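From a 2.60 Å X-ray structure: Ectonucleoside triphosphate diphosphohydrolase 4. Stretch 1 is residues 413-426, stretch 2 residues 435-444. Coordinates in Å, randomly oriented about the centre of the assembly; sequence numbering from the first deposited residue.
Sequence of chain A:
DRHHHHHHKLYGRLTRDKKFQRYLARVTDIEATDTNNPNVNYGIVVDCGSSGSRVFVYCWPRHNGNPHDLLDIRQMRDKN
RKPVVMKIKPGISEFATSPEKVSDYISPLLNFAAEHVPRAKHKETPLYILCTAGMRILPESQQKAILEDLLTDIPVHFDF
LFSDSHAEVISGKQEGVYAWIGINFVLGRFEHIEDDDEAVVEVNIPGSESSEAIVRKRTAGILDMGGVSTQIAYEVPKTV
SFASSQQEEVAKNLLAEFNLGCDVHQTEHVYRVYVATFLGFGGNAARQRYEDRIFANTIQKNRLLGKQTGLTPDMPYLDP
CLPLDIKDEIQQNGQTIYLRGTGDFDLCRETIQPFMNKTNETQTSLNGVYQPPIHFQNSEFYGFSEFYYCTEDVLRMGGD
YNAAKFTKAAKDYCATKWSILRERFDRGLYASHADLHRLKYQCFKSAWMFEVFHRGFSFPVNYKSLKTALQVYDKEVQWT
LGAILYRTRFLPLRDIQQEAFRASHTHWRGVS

Stretch 1 (413-426) YCATKWSILRERFD
Stretch 2, residues 435-444: DLHRLKYQCF

A disulfide fixes one end of this contact: Cys414 SG lies 2.0 Å from Cys443 SG, with a chi3 of -128°, well beyond the ±90° typical of a relaxed disulfide. Both cysteines are m rotamers (chi1 -65° and -80°), both CA-to-CB bonds point sideways, and the CA atoms of Cys414 and Cys443 are 5.7 Å apart.

From this covalent link the chains run in roughly opposing directions. In stretch 1, Tyr413 and Cys414 lie in a helix that begins earlier in the chain; beyond it the chain opens through Thr416 (phi/psi -87/133) and Lys417 (-53/141), which occupies the N-cap position of a second helix, 418-426. Stretch 2 enters its helix at Leu436, and the helix continues beyond Phe444, with a kink where the N atoms of Cys443 and Phe444 lack bonds to the preceding turn. Tyr441, at -105/8, departs from ideal helical angles just before it. The axes of 418-426 and 436-444 approach to 10.9 Å and cross at 139°, nearer antiparallel than parallel. The register sets Trp418 CA 8.4 Å from Lys440 CA and Leu421 CA 7.5 Å from Leu439 CA.

Leu439 (chi1 -162°, t; chi2 76°, p) is the knob, pointing toward stretch 1 into a hole formed by Tyr413, Trp418, Leu421 and Phe425. Its CD2 reaches Trp418 CH2 at 3.7 Å, Phe425 CB at 3.8 Å and Leu421 CB at 4.3 Å, while its CD1 lies 4.2 Å from Tyr413 CZ. Leu439 CD2 lies on the Trp418 side and CD1 on the Tyr413 side, while both methyls approach Leu421 and Phe425, and Leu439 gives up 120 Å² of the 632 Å² buried in total.

Tyr413 (chi1 177°, t; chi2 89°) supplies the hydrogen bond between the stretches: its OH donates to Leu439 O at 2.6 Å. That carbonyl is available because the N of Cys443, its usual helical partner, makes no bond to the preceding turn. Cys443 SG meets the edge of the same ring, 3.7 Å from Tyr413 CD2 and 83° off the normal as seen from the centroid.

Trp418 (chi1 177°, t; chi2 -116°) starts sideways, but its indole end comes nearer stretch 2. Leu439 O lies near the ring plane, 3.6 Å from Trp418 CZ3, and Lys440 CA is 3.8 Å from that same Trp418 CZ3. The Lys440 side chain is extended, all t, and leads away overall, although its CB remains 3.9 Å from Trp418 CH2.

At the far end, Phe425 (chi1 179°, t; chi2 85°) points toward stretch 2 and receives Leu436 CD2 over one face, 4.2 Å from the Phe425 ring centroid and 24° off the normal, a CH-pi contact. Leu436 is m,t (-78°, 168°), and its CD2 also covers one face of the Arg422 guanidinium, 3.5 Å from Arg422 NE. Arg422 NH1 forms a salt bridge with Asp426 OD2 at 2.7 Å, though the hydrogen bond within it is weak. Asp435 (chi1 53°, p) caps the helix of stretch 2, 436-444: its OD1 accepts from Arg438 N at 2.9 Å.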

ATOM      1  N   TYR A 413     -28.120  -2.788   3.982  1.00 29.13           N
ATOM      2  CA  TYR A 413     -27.742  -3.827   3.029  1.00 28.57           C
ATOM      3  C   TYR A 413     -27.835  -5.210   3.666  1.00 31.41           C
ATOM      4  O   TYR A 413     -28.383  -6.145   3.072  1.00 31.28           O
ATOM      5  CB  TYR A 413     -26.329  -3.567   2.502  1.00 25.99           C
ATOM      6  CG  TYR A 413     -25.826  -4.638   1.556  1.00 23.21           C
ATOM      7  CD1 TYR A 413     -26.059  -4.550   0.190  1.00 22.28           C
ATOM      8  CD2 TYR A 413     -25.122  -5.740   2.032  1.00 21.60           C
ATOM      9  CE1 TYR A 413     -25.605  -5.528  -0.677  1.00 22.05           C
ATOM     10  CE2 TYR A 413     -24.667  -6.724   1.172  1.00 22.97           C
ATOM     11  CZ  TYR A 413     -24.913  -6.613  -0.182  1.00 24.78           C
ATOM     12  OH  TYR A 413     -24.464  -7.587  -1.044  1.00 27.97           O
ATOM     13  N   CYS A 414     -27.312  -5.354   4.887  1.00 38.01           N
ATOM     14  CA  CYS A 414     -27.284  -6.661   5.536  1.00 41.50           C
ATOM     15  C   CYS A 414     -28.685  -7.159   5.860  1.00 43.35           C
ATOM     16  O   CYS A 414     -28.958  -8.360   5.762  1.00 39.30           O
ATOM     17  CB  CYS A 414     -26.428  -6.591   6.801  1.00 44.52           C
ATOM     18  SG  CYS A 414     -24.719  -6.243   6.393  1.00 54.84           S
ATOM     19  N   ALA A 415     -29.584  -6.257   6.244  1.00 36.05           N
ATOM     20  CA  ALA A 415     -30.942  -6.641   6.597  1.00 35.07           C
ATOM     21  C   ALA A 415     -31.817  -6.926   5.381  1.00 39.11           C
ATOM     22  O   ALA A 415     -32.995  -7.255   5.554  1.00 44.59           O
ATOM     23  CB  ALA A 415     -31.587  -5.543   7.447  1.00 35.38           C
ATOM     24  N   THR A 416     -31.278  -6.815   4.169  1.00 41.81           N
ATOM     25  CA  THR A 416     -32.039  -7.070   2.953  1.00 40.05           C
ATOM     26  C   THR A 416     -31.978  -8.553   2.615  1.00 38.23           C
ATOM     27  O   THR A 416     -30.900  -9.153   2.627  1.00 38.80           O
ATOM     28  CB  THR A 416     -31.489  -6.239   1.791  1.00 39.39           C
ATOM     29  OG1 THR A 416     -31.525  -4.849   2.135  1.00 43.33           O
ATOM     30  CG2 THR A 416     -32.310  -6.463   0.522  1.00 38.51           C
ATOM     31  N   LYS A 417     -33.138  -9.139   2.313  1.00 37.30           N
ATOM     32  CA  LYS A 417     -33.196 -10.553   1.964  1.00 35.98           C
ATOM     33  C   LYS A 417     -32.214 -10.872   0.847  1.00 33.83           C
ATOM     34  O   LYS A 417     -32.044 -10.095  -0.096  1.00 34.72           O
ATOM     35  CB  LYS A 417     -34.607 -10.942   1.522  1.00 44.63           C
ATOM     36  CG  LYS A 417     -35.665 -10.853   2.601  1.00 49.89           C
ATOM     37  CD  LYS A 417     -37.005 -11.309   2.047  1.00 56.42           C
ATOM     38  CE  LYS A 417     -38.171 -10.613   2.725  1.00 62.91           C
ATOM     39  NZ  LYS A 417     -39.364 -10.576   1.831  1.00 69.08           N
ATOM     40  N   TRP A 418     -31.574 -12.037   0.958  1.00 31.98           N
ATOM     41  CA  TRP A 418     -30.603 -12.455  -0.048  1.00 31.87           C
ATOM     42  C   TRP A 418     -31.217 -12.464  -1.445  1.00 34.73           C
ATOM     43  O   TRP A 418     -30.558 -12.090  -2.421  1.00 38.81           O
ATOM     44  CB  TRP A 418     -30.057 -13.837   0.309  1.00 30.19           C
ATOM     45  CG  TRP A 418     -29.100 -14.395  -0.695  1.00 30.72           C
ATOM     46  CD1 TRP A 418     -29.268 -15.517  -1.452  1.00 28.56           C
ATOM     47  CD2 TRP A 418     -27.823 -13.856  -1.056  1.00 27.04           C
ATOM     48  NE1 TRP A 418     -28.175 -15.713  -2.259  1.00 34.34           N
ATOM     49  CE2 TRP A 418     -27.273 -14.706  -2.035  1.00 31.90           C
ATOM     50  CE3 TRP A 418     -27.091 -12.737  -0.647  1.00 28.98           C
ATOM     51  CZ2 TRP A 418     -26.024 -14.473  -2.611  1.00 30.09           C
ATOM     52  CZ3 TRP A 418     -25.852 -12.507  -1.220  1.00 28.15           C
ATOM     53  CH2 TRP A 418     -25.331 -13.373  -2.191  1.00 27.29           C
ATOM     54  N   SER A 419     -32.478 -12.883  -1.560  1.00 39.61           N
ATOM     55  CA  SER A 419     -33.113 -12.951  -2.872  1.00 40.96           C
ATOM     56  C   SER A 419     -33.261 -11.565  -3.486  1.00 40.87           C
ATOM     57  O   SER A 419     -33.095 -11.394  -4.699  1.00 43.82           O
ATOM     58  CB  SER A 419     -34.473 -13.639  -2.760  1.00 41.02           C
ATOM     59  OG  SER A 419     -35.315 -12.956  -1.849  1.00 44.02           O
ATOM     60  N   ILE A 420     -33.578 -10.562  -2.665  1.00 43.77           N
ATOM     61  CA  ILE A 420     -33.675  -9.193  -3.163  1.00 40.16           C
ATOM     62  C   ILE A 420     -32.309  -8.701  -3.625  1.00 41.70           C
ATOM     63  O   ILE A 420     -32.162  -8.179  -4.737  1.00 45.49           O
ATOM     64  CB  ILE A 420     -34.274  -8.276  -2.081  1.00 42.24           C
ATOM     65  CG1 ILE A 420     -35.704  -8.721  -1.751  1.00 45.77           C
ATOM     66  CG2 ILE A 420     -34.253  -6.817  -2.538  1.00 39.50           C
ATOM     67  CD1 ILE A 420     -36.301  -8.031  -0.542  1.00 48.95           C
ATOM     68  N   LEU A 421     -31.290  -8.844  -2.774  1.00 37.97           N
ATOM     69  CA  LEU A 421     -29.929  -8.508  -3.179  1.00 39.96           C
ATOM     70  C   LEU A 421     -29.553  -9.241  -4.458  1.00 37.62           C
ATOM     71  O   LEU A 421     -29.000  -8.652  -5.394  1.00 38.71           O
ATOM     72  CB  LEU A 421     -28.945  -8.862  -2.062  1.00 39.44           C
ATOM     73  CG  LEU A 421     -29.085  -8.107  -0.741  1.00 41.68           C
ATOM     74  CD1 LEU A 421     -28.094  -8.654   0.272  1.00 41.07           C
ATOM     75  CD2 LEU A 421     -28.878  -6.613  -0.949  1.00 40.83           C
ATOM     76  N   ARG A 422     -29.855 -10.537  -4.511  1.00 32.93           N
ATOM     77  CA  ARG A 422     -29.526 -11.334  -5.683  1.00 34.93           C
ATOM     78  C   ARG A 422     -30.250 -10.818  -6.922  1.00 38.08           C
ATOM     79  O   ARG A 422     -29.666 -10.749  -8.010  1.00 42.72           O
ATOM     80  CB  ARG A 422     -29.884 -12.795  -5.415  1.00 39.17           C
ATOM     81  CG  ARG A 422     -29.332 -13.774  -6.421  1.00 40.90           C
ATOM     82  CD  ARG A 422     -27.834 -13.931  -6.284  1.00 39.86           C
ATOM     83  NE  ARG A 422     -27.348 -14.980  -7.172  1.00 48.28           N
ATOM     84  CZ  ARG A 422     -27.220 -14.842  -8.488  1.00 54.65           C
ATOM     85  NH1 ARG A 422     -27.543 -13.694  -9.073  1.00 54.03           N
ATOM     86  NH2 ARG A 422     -26.773 -15.854  -9.219  1.00 59.32           N
ATOM     87  N   GLU A 423     -31.522 -10.446  -6.776  1.00 42.56           N
ATOM     88  CA  GLU A 423     -32.272  -9.924  -7.915  1.00 46.63           C
ATOM     89  C   GLU A 423     -31.692  -8.600  -8.391  1.00 51.04           C
ATOM     90  O   GLU A 423     -31.573  -8.363  -9.600  1.00 48.66           O
ATOM     91  CB  GLU A 423     -33.743  -9.756  -7.538  1.00 50.95           C
ATOM     92  CG  GLU A 423     -34.664  -9.551  -8.727  1.00 65.56           C
ATOM     93  CD  GLU A 423     -35.901  -8.752  -8.374  1.00 75.21           C
ATOM     94  OE1 GLU A 423     -36.144  -7.713  -9.026  1.00 74.24           O
ATOM     95  OE2 GLU A 423     -36.625  -9.159  -7.440  1.00 79.61           O
ATOM     96  N   ARG A 424     -31.325  -7.722  -7.454  1.00 42.76           N
ATOM     97  CA  ARG A 424     -30.732  -6.443  -7.823  1.00 34.77           C
ATOM     98  C   ARG A 424     -29.382  -6.632  -8.496  1.00 35.42           C
ATOM     99  O   ARG A 424     -29.040  -5.898  -9.430  1.00 36.64           O
ATOM    100  CB  ARG A 424     -30.601  -5.563  -6.581  1.00 36.90           C
ATOM    101  CG  ARG A 424     -31.940  -5.084  -6.069  1.00 40.43           C
ATOM    102  CD  ARG A 424     -31.858  -4.492  -4.678  1.00 39.33           C
ATOM    103  NE  ARG A 424     -33.153  -3.952  -4.281  1.00 46.83           N
ATOM    104  CZ  ARG A 424     -33.364  -3.213  -3.198  1.00 49.83           C
ATOM    105  NH1 ARG A 424     -32.358  -2.915  -2.384  1.00 43.67           N
ATOM    106  NH2 ARG A 424     -34.586  -2.771  -2.932  1.00 53.44           N
ATOM    107  N   PHE A 425     -28.599  -7.612  -8.037  1.00 36.68           N
ATOM    108  CA  PHE A 425     -27.314  -7.884  -8.671  1.00 34.74           C
ATOM    109  C   PHE A 425     -27.491  -8.239 -10.141  1.00 35.92           C
ATOM    110  O   PHE A 425     -26.698  -7.815 -10.989  1.00 39.22           O
ATOM    111  CB  PHE A 425     -26.593  -9.011  -7.932  1.00 37.29           C
ATOM    112  CG  PHE A 425     -25.266  -9.375  -8.534  1.00 36.82           C
ATOM    113  CD1 PHE A 425     -24.122  -8.677  -8.192  1.00 35.38           C
ATOM    114  CD2 PHE A 425     -25.166 -10.412  -9.443  1.00 38.16           C
ATOM    115  CE1 PHE A 425     -22.902  -9.006  -8.744  1.00 36.01           C
ATOM    116  CE2 PHE A 425     -23.948 -10.748  -9.998  1.00 40.53           C
ATOM    117  CZ  PHE A 425     -22.815 -10.043  -9.648  1.00 38.52           C
ATOM    118  N   ASP A 426     -28.532  -9.011 -10.464  1.00 46.85           N
ATOM    119  CA  ASP A 426     -28.751  -9.411 -11.849  1.00 51.59           C
ATOM    120  C   ASP A 426     -29.210  -8.240 -12.709  1.00 49.67           C
ATOM    121  O   ASP A 426     -28.937  -8.215 -13.914  1.00 49.23           O
ATOM    122  CB  ASP A 426     -29.772 -10.547 -11.913  1.00 54.74           C
ATOM    123  CG  ASP A 426     -29.278 -11.815 -11.242  1.00 58.05           C
ATOM    124  OD1 ASP A 426     -30.123 -12.617 -10.789  1.00 62.15           O
ATOM    125  OD2 ASP A 426     -28.046 -12.011 -11.166  1.00 54.48           O
ATOM    126  N   ASP A 435     -18.890  -8.637  -7.857  1.00 29.54           N
ATOM    127  CA  ASP A 435     -19.277  -9.985  -8.240  1.00 27.91           C
ATOM    128  C   ASP A 435     -20.097 -10.610  -7.114  1.00 31.08           C
ATOM    129  O   ASP A 435     -20.416  -9.964  -6.113  1.00 30.07           O
ATOM    130  CB  ASP A 435     -18.040 -10.825  -8.572  1.00 29.25           C
ATOM    131  CG  ASP A 435     -17.006 -10.809  -7.462  1.00 33.93           C
ATOM    132  OD1 ASP A 435     -17.343 -10.384  -6.337  1.00 33.41           O
ATOM    133  OD2 ASP A 435     -15.856 -11.228  -7.715  1.00 39.79           O
ATOM    134  N   LEU A 436     -20.442 -11.889  -7.285  1.00 38.71           N
ATOM    135  CA  LEU A 436     -21.261 -12.564  -6.283  1.00 35.95           C
ATOM    136  C   LEU A 436     -20.519 -12.727  -4.964  1.00 35.11           C
ATOM    137  O   LEU A 436     -21.146 -12.715  -3.898  1.00 38.30           O
ATOM    138  CB  LEU A 436     -21.720 -13.921  -6.812  1.00 35.95           C
ATOM    139  CG  LEU A 436     -22.881 -13.853  -7.808  1.00 42.48           C
ATOM    140  CD1 LEU A 436     -23.070 -15.189  -8.503  1.00 44.33           C
ATOM    141  CD2 LEU A 436     -24.176 -13.415  -7.123  1.00 37.90           C
ATOM    142  N   HIS A 437     -19.195 -12.881  -5.007  1.00 30.05           N
ATOM    143  CA  HIS A 437     -18.417 -12.919  -3.772  1.00 23.31           C
ATOM    144  C   HIS A 437     -18.562 -11.610  -3.003  1.00 28.41           C
ATOM    145  O   HIS A 437     -18.729 -11.616  -1.778  1.00 26.20           O
ATOM    146  CB  HIS A 437     -16.950 -13.199  -4.094  1.00 25.32           C
ATOM    147  CG  HIS A 437     -16.105 -13.478  -2.891  1.00 25.61           C
ATOM    148  ND1 HIS A 437     -15.646 -12.483  -2.055  1.00 25.16           N
ATOM    149  CD2 HIS A 437     -15.624 -14.641  -2.389  1.00 26.58           C
ATOM    150  CE1 HIS A 437     -14.928 -13.020  -1.086  1.00 30.40           C
ATOM    151  NE2 HIS A 437     -14.899 -14.329  -1.265  1.00 31.86           N
ATOM    152  N   ARG A 438     -18.501 -10.478  -3.707  1.00 21.06           N
ATOM    153  CA  ARG A 438     -18.732  -9.190  -3.063  1.00 23.26           C
ATOM    154  C   ARG A 438     -20.132  -9.123  -2.465  1.00 25.18           C
ATOM    155  O   ARG A 438     -20.314  -8.652  -1.336  1.00 28.05           O
ATOM    156  CB  ARG A 438     -18.521  -8.061  -4.074  1.00 22.97           C
ATOM    157  CG  ARG A 438     -19.094  -6.708  -3.665  1.00 24.70           C
ATOM    158  CD  ARG A 438     -18.544  -6.229  -2.334  1.00 25.81           C
ATOM    159  NE  ARG A 438     -17.086  -6.289  -2.283  1.00 27.94           N
ATOM    160  CZ  ARG A 438     -16.362  -6.021  -1.201  1.00 27.97           C
ATOM    161  NH1 ARG A 438     -16.956  -5.669  -0.064  1.00 26.42           N
ATOM    162  NH2 ARG A 438     -15.040  -6.109  -1.251  1.00 29.03           N
ATOM    163  N   LEU A 439     -21.134  -9.594  -3.210  1.00 27.11           N
ATOM    164  CA  LEU A 439     -22.509  -9.534  -2.727  1.00 30.80           C
ATOM    165  C   LEU A 439     -22.684 -10.360  -1.457  1.00 30.71           C
ATOM    166  O   LEU A 439     -23.440  -9.978  -0.554  1.00 26.43           O
ATOM    167  CB  LEU A 439     -23.458 -10.027  -3.822  1.00 27.88           C
ATOM    168  CG  LEU A 439     -24.929  -9.648  -3.662  1.00 26.09           C
ATOM    169  CD1 LEU A 439     -25.154  -8.185  -4.036  1.00 28.41           C
ATOM    170  CD2 LEU A 439     -25.806 -10.561  -4.502  1.00 26.78           C
ATOM    171  N   LYS A 440     -21.987 -11.492  -1.367  1.00 31.94           N
ATOM    172  CA  LYS A 440     -22.173 -12.411  -0.251  1.00 28.36           C
ATOM    173  C   LYS A 440     -21.415 -11.963   0.993  1.00 29.64           C
ATOM    174  O   LYS A 440     -21.936 -12.071   2.109  1.00 34.67           O
ATOM    175  CB  LYS A 440     -21.731 -13.811  -0.670  1.00 26.16           C
ATOM    176  CG  LYS A 440     -21.682 -14.838   0.444  1.00 28.46           C
ATOM    177  CD  LYS A 440     -21.522 -16.232  -0.146  1.00 30.91           C
ATOM    178  CE  LYS A 440     -21.307 -17.295   0.915  1.00 34.61           C
ATOM    179  NZ  LYS A 440     -20.942 -18.599   0.287  1.00 38.09           N
ATOM    180  N   TYR A 441     -20.193 -11.458   0.829  1.00 24.54           N
ATOM    181  CA  TYR A 441     -19.319 -11.159   1.957  1.00 23.26           C
ATOM    182  C   TYR A 441     -19.209  -9.667   2.247  1.00 22.53           C
ATOM    183  O   TYR A 441     -18.388  -9.269   3.081  1.00 24.07           O
ATOM    184  CB  TYR A 441     -17.932 -11.758   1.708  1.00 20.36           C
ATOM    185  CG  TYR A 441     -17.958 -13.266   1.636  1.00 19.93           C
ATOM    186  CD1 TYR A 441     -18.168 -14.029   2.777  1.00 30.11           C
ATOM    187  CD2 TYR A 441     -17.783 -13.929   0.428  1.00 25.89           C
ATOM    188  CE1 TYR A 441     -18.203 -15.405   2.721  1.00 28.51           C
ATOM    189  CE2 TYR A 441     -17.814 -15.314   0.362  1.00 26.88           C
ATOM    190  CZ  TYR A 441     -18.024 -16.045   1.513  1.00 28.27           C
ATOM    191  OH  TYR A 441     -18.059 -17.422   1.465  1.00 32.62           O
ATOM    192  N   GLN A 442     -20.019  -8.833   1.590  1.00 26.38           N
ATOM    193  CA  GLN A 442     -20.019  -7.404   1.890  1.00 30.33           C
ATOM    194  C   GLN A 442     -20.287  -7.150   3.368  1.00 29.14           C
ATOM    195  O   GLN A 442     -19.656  -6.281   3.980  1.00 27.00           O
ATOM    196  CB  GLN A 442     -21.064  -6.690   1.028  1.00 28.15           C
ATOM    197  CG  GLN A 442     -21.516  -5.317   1.547  1.00 26.99           C
ATOM    198  CD  GLN A 442     -20.453  -4.244   1.403  1.00 26.27           C
ATOM    199  OE1 GLN A 442     -19.515  -4.378   0.618  1.00 27.49           O
ATOM    200  NE2 GLN A 442     -20.599  -3.168   2.165  1.00 24.57           N
ATOM    201  N   CYS A 443     -21.230  -7.886   3.955  1.00 37.48           N
ATOM    202  CA  CYS A 443     -21.624  -7.620   5.334  1.00 38.98           C
ATOM    203  C   CYS A 443     -20.470  -7.857   6.293  1.00 31.63           C
ATOM    204  O   CYS A 443     -20.094  -6.969   7.064  1.00 28.40           O
ATOM    205  CB  CYS A 443     -22.828  -8.478   5.708  1.00 46.72           C
ATOM    206  SG  CYS A 443     -24.302  -7.732   5.069  1.00 61.50           S
ATOM    207  N   PHE A 444     -19.902  -9.063   6.267  1.00 22.59           N
ATOM    208  CA  PHE A 444     -18.767  -9.345   7.135  1.00 20.97           C
ATOM    209  C   PHE A 444     -17.649  -8.336   6.907  1.00 25.08           C
ATOM    210  O   PHE A 444     -17.092  -7.783   7.862  1.00 24.57           O
ATOM    211  CB  PHE A 444     -18.257 -10.767   6.903  1.00 21.24           C
ATOM    212  CG  PHE A 444     -17.043 -11.098   7.718  1.00 19.82           C
ATOM    213  CD1 PHE A 444     -17.169 -11.713   8.950  1.00 19.04           C
ATOM    214  CD2 PHE A 444     -15.778 -10.767   7.266  1.00 22.29           C
ATOM    215  CE1 PHE A 444     -16.056 -12.006   9.706  1.00 22.77           C
ATOM    216  CE2 PHE A 444     -14.662 -11.052   8.020  1.00 24.38           C
ATOM    217  CZ  PHE A 444     -14.801 -11.672   9.244  1.00 21.80           C
TER